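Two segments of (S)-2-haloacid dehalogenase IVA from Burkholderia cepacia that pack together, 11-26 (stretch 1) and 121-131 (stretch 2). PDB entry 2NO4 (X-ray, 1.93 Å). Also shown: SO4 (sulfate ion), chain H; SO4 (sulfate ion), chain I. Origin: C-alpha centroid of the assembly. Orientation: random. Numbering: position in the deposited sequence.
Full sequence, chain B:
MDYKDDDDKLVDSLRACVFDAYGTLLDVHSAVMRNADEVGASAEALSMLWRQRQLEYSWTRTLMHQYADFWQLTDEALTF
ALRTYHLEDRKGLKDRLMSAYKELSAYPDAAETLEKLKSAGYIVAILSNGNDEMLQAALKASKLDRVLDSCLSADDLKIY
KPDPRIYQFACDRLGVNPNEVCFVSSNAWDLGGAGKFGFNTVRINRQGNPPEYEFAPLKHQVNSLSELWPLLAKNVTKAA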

# COMPACT_ATOMS: atom_id res chain seq x y z
N VAL B 11 7.15 -16.33 27.00
CA VAL B 11 7.72 -17.53 27.64
C VAL B 11 8.15 -18.53 26.53
O VAL B 11 7.41 -18.73 25.57
N ASP B 12 9.33 -19.14 26.68
CA ASP B 12 9.89 -20.04 25.65
C ASP B 12 9.39 -21.51 25.69
O ASP B 12 10.03 -22.41 26.29
N SER B 13 8.20 -21.70 25.11
CA SER B 13 7.74 -22.96 24.50
C SER B 13 7.82 -22.75 22.98
O SER B 13 7.14 -23.42 22.17
N LEU B 14 8.68 -21.80 22.60
CA LEU B 14 8.87 -21.43 21.22
C LEU B 14 9.78 -22.45 20.54
O LEU B 14 10.76 -22.91 21.12
N ARG B 15 9.43 -22.82 19.33
CA ARG B 15 10.26 -23.74 18.58
C ARG B 15 10.97 -23.04 17.42
O ARG B 15 12.04 -23.46 17.00
N ALA B 16 10.39 -21.95 16.90
CA ALA B 16 10.93 -21.32 15.70
C ALA B 16 10.96 -19.81 15.81
O ALA B 16 10.06 -19.21 16.39
N CYS B 17 12.04 -19.22 15.28
CA CYS B 17 12.17 -17.78 15.06
C CYS B 17 12.08 -17.57 13.59
O CYS B 17 12.91 -18.05 12.84
N VAL B 18 11.01 -16.90 13.18
CA VAL B 18 10.74 -16.67 11.77
C VAL B 18 10.89 -15.18 11.50
O VAL B 18 10.27 -14.33 12.18
N PHE B 19 11.76 -14.89 10.53
CA PHE B 19 12.20 -13.56 10.20
C PHE B 19 11.67 -13.04 8.86
O PHE B 19 11.76 -13.71 7.85
N ASP B 20 11.17 -11.81 8.87
CA ASP B 20 11.05 -11.00 7.68
C ASP B 20 12.44 -10.74 7.09
O ASP B 20 13.44 -10.74 7.81
N ALA B 21 12.53 -10.61 5.76
CA ALA B 21 13.82 -10.31 5.14
C ALA B 21 14.02 -8.81 4.84
O ALA B 21 14.88 -8.17 5.47
N TYR B 22 13.22 -8.26 3.93
CA TYR B 22 13.45 -6.93 3.37
C TYR B 22 12.97 -5.87 4.36
O TYR B 22 11.76 -5.68 4.55
N GLY B 23 13.92 -5.22 5.00
CA GLY B 23 13.61 -4.21 6.04
C GLY B 23 14.00 -4.65 7.45
O GLY B 23 14.19 -3.81 8.33
N THR B 24 14.16 -5.96 7.63
CA THR B 24 14.44 -6.55 8.95
C THR B 24 15.87 -7.10 9.01
O THR B 24 16.66 -6.66 9.85
N LEU B 25 16.18 -8.05 8.13
CA LEU B 25 17.53 -8.61 8.04
C LEU B 25 18.35 -7.88 6.99
O LEU B 25 19.55 -7.75 7.15
N LEU B 26 17.67 -7.40 5.94
CA LEU B 26 18.29 -6.73 4.79
C LEU B 26 17.84 -5.27 4.76
O LEU B 26 16.66 -4.97 4.93
N GLY B 121 19.30 -23.69 19.72
CA GLY B 121 18.41 -24.75 19.25
C GLY B 121 17.04 -24.38 18.63
O GLY B 121 16.20 -25.25 18.46
N TYR B 122 16.82 -23.10 18.30
CA TYR B 122 15.63 -22.71 17.53
C TYR B 122 15.70 -23.13 16.08
O TYR B 122 16.77 -23.18 15.50
N ILE B 123 14.55 -23.39 15.48
CA ILE B 123 14.45 -23.35 14.03
C ILE B 123 14.54 -21.87 13.68
O ILE B 123 13.82 -21.04 14.26
N VAL B 124 15.45 -21.53 12.77
CA VAL B 124 15.65 -20.17 12.32
C VAL B 124 15.29 -20.15 10.84
O VAL B 124 15.95 -20.80 10.02
N ALA B 125 14.23 -19.43 10.51
CA ALA B 125 13.73 -19.42 9.12
C ALA B 125 13.43 -17.98 8.68
O ALA B 125 13.22 -17.09 9.51
N ILE B 126 13.47 -17.75 7.37
CA ILE B 126 12.95 -16.51 6.78
C ILE B 126 11.56 -16.82 6.17
O ILE B 126 11.33 -17.91 5.61
N LEU B 127 10.62 -15.87 6.32
CA LEU B 127 9.36 -15.88 5.56
C LEU B 127 9.25 -14.51 4.86
O LEU B 127 9.15 -13.44 5.52
N SER B 128 9.33 -14.54 3.53
CA SER B 128 9.52 -13.32 2.75
C SER B 128 8.59 -13.24 1.54
O SER B 128 8.31 -14.26 0.88
N ASN B 129 8.16 -12.03 1.19
CA ASN B 129 7.57 -11.78 -0.14
C ASN B 129 8.52 -12.06 -1.31
O ASN B 129 8.05 -12.27 -2.42
N GLY B 130 9.83 -11.98 -1.06
CA GLY B 130 10.82 -12.06 -2.12
C GLY B 130 10.81 -13.49 -2.69
O GLY B 130 10.66 -14.46 -1.94
N ASN B 131 10.89 -13.60 -4.01
CA ASN B 131 11.03 -14.90 -4.70
C ASN B 131 12.45 -15.45 -4.48
O ASN B 131 13.38 -14.67 -4.16

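Two parallel strands, one around Ala16 to Phe19 and the other Ile123 to Ser128, lie side by side in one sheet, and backbone hydrogen bonds running alternately between them, such as Cys17 N to Ile123 O (2.7 Å), fix which side chains become neighbours.

On one face of the sheet stand Ala16, Val18, Ile123 and Ala125. The small methyl of Ala16 lets a bulkier neighbour close in: Ala16 CB lies 3.8 Å from Ile123 CB. Val18, a branched side chain in the t rotamer, packs against a leucine, with CG1 3.6 Å from Leu127 CB. Ile123 (m, t) also carries CD1 to 3.8 Å from Arg15 NH1, a contact between the end of the exposed arginine and the aliphatic chain of Ile123.

The other face is built from Cys17, Phe19, Val124 and Ile126. Phe19 (m) sets CE1 4.2 Å from Val124 CG1. Ile126 (m, t) also meets two residues further along stretch 1: its CG2 is 3.9 Å from Ala21 CB, and its CD1 is 3.7 Å from CD1 of Leu25 (m, t). Branched aliphatic chains suit such a buried layer because they fill it without needing polar partners.

Aromatic contacts frame the two ends. Tyr122 (m) points toward stretch 1, and Cys17 SG (chi1 m) sits over its ring face, 4.0 Å from the centroid, where a polarizable sulfur packs well. The edge of Tyr22 (m) faces Ser128 OG, 3.7 Å from its CD2. Gly130 suits its place beside this ring, since a CB there would clash with Tyr22 CE2.

Polar groups gather around the sulfate of chain H, probably from the crystallisation liquor. Its O1 accepts hydrogen bonds from Ser128 OG (2.8 Å) and Tyr22 N (2.9 Å), and its O3 from Asn129 N (2.8 Å), thus linking both stretches. Ser128 OG also accepts from Gly130 N (2.9 Å). Asn131 ND2 donates to O4 of the chain I sulfate (2.8 Å). Near the opposite end, water 2 lies within hydrogen-bonding reach of Arg15 O (2.8 Å) and Gly121 O (3.3 Å).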

# COMPACT_ATOMS: atom_id res chain seq x y z
CB VAL B 11 6.70 -18.19 28.66
CG1 VAL B 11 7.41 -19.21 29.59
CG2 VAL B 11 5.97 -17.13 29.50
CB ASP B 12 11.44 -19.98 25.60
CG ASP B 12 12.00 -18.54 25.80
OD1 ASP B 12 11.33 -17.54 25.44
OD2 ASP B 12 13.13 -18.42 26.33
CB SER B 13 6.30 -23.27 24.91
OG SER B 13 5.53 -22.08 24.88
CB LEU B 14 9.46 -20.01 21.13
CG LEU B 14 8.57 -18.88 21.67
CD1 LEU B 14 9.35 -17.58 21.77
CD2 LEU B 14 7.35 -18.70 20.83
CB ARG B 15 9.45 -24.95 18.11
CG ARG B 15 8.75 -25.73 19.24
CD ARG B 15 8.85 -27.26 19.03
NE ARG B 15 8.03 -27.79 17.92
CZ ARG B 15 8.49 -28.30 16.76
NH1 ARG B 15 9.79 -28.36 16.49
NH2 ARG B 15 7.64 -28.74 15.85
CB ALA B 16 10.14 -21.77 14.43
CB CYS B 17 13.51 -17.23 15.60
SG CYS B 17 13.61 -17.37 17.42
CB VAL B 18 9.31 -17.19 11.37
CG1 VAL B 18 9.08 -16.91 9.90
CG2 VAL B 18 9.20 -18.71 11.65
CB PHE B 19 13.75 -13.54 10.12
CG PHE B 19 14.40 -13.57 11.46
CD1 PHE B 19 14.69 -14.79 12.10
CD2 PHE B 19 14.66 -12.38 12.13
CE1 PHE B 19 15.26 -14.80 13.37
CE2 PHE B 19 15.25 -12.39 13.42
CZ PHE B 19 15.55 -13.61 14.02
CB ASP B 20 10.34 -9.68 8.07
CG ASP B 20 10.25 -8.71 6.93
OD1 ASP B 20 9.39 -8.95 6.07
OD2 ASP B 20 11.01 -7.71 6.91
CB ALA B 21 14.03 -11.15 3.89
CB TYR B 22 12.74 -6.79 2.00
CG TYR B 22 13.42 -7.67 0.97
CD1 TYR B 22 14.66 -7.28 0.42
CD2 TYR B 22 12.88 -8.91 0.61
CE1 TYR B 22 15.33 -8.09 -0.52
CE2 TYR B 22 13.54 -9.74 -0.31
CZ TYR B 22 14.76 -9.34 -0.86
OH TYR B 22 15.42 -10.14 -1.78
CB THR B 24 13.41 -7.64 9.26
OG1 THR B 24 12.10 -7.07 9.16
CG2 THR B 24 13.59 -8.25 10.70
CB LEU B 25 17.50 -10.11 7.69
CG LEU B 25 16.82 -11.02 8.74
CD1 LEU B 25 16.78 -12.47 8.28
CD2 LEU B 25 17.47 -10.87 10.14
CB LEU B 26 17.87 -7.40 3.48
CG LEU B 26 18.29 -8.88 3.36
CD1 LEU B 26 17.77 -9.50 2.06
CD2 LEU B 26 19.82 -8.95 3.44
CB TYR B 122 15.45 -21.19 17.53
CG TYR B 122 15.08 -20.62 18.86
CD1 TYR B 122 16.04 -19.97 19.66
CD2 TYR B 122 13.78 -20.72 19.33
CE1 TYR B 122 15.68 -19.41 20.88
CE2 TYR B 122 13.41 -20.19 20.55
CZ TYR B 122 14.36 -19.53 21.32
OH TYR B 122 13.96 -19.02 22.52
CB ILE B 123 13.14 -23.99 13.50
CG1 ILE B 123 12.99 -25.45 13.98
CG2 ILE B 123 13.06 -23.90 11.95
CD1 ILE B 123 11.51 -25.91 14.07
CB VAL B 124 17.11 -19.68 12.57
CG1 VAL B 124 17.27 -18.20 12.07
CG2 VAL B 124 17.50 -19.83 14.07
CB ALA B 125 12.45 -20.32 9.01
CB ILE B 126 13.95 -15.94 5.74
CG1 ILE B 126 15.15 -15.28 6.45
CG2 ILE B 126 13.26 -14.92 4.76
CD1 ILE B 126 16.26 -14.85 5.53
CB LEU B 127 8.16 -16.15 6.50
CG LEU B 127 6.79 -16.10 5.81
CD1 LEU B 127 6.68 -17.32 4.82
CD2 LEU B 127 5.63 -16.03 6.82
CB SER B 128 10.98 -13.27 2.25
OG SER B 128 11.21 -12.08 1.48
CB ASN B 129 7.11 -10.32 -0.29
CG ASN B 129 5.93 -9.98 0.60
OD1 ASN B 129 5.04 -10.81 0.84
ND2 ASN B 129 5.89 -8.72 1.09
CB ASN B 131 10.70 -14.75 -6.19
CG ASN B 131 11.53 -13.68 -6.90
OD1 ASN B 131 11.30 -12.47 -6.72
ND2 ASN B 131 12.49 -14.10 -7.76
S SO4 H . 9.64 -9.29 2.96
O1 SO4 H . 10.90 -9.93 3.30
O2 SO4 H . 9.63 -8.85 1.57
O3 SO4 H . 8.50 -10.14 3.26
O4 SO4 H . 9.60 -8.11 3.82
S SO4 I . 12.56 -18.10 -8.70
O1 SO4 I . 13.82 -18.69 -9.16
O2 SO4 I . 11.75 -17.77 -9.89
O3 SO4 I . 11.87 -19.10 -7.86
O4 SO4 I . 12.87 -16.87 -7.94
O HOH W 1 13.47 -24.64 20.19
O HOH W 2 13.02 -25.93 17.92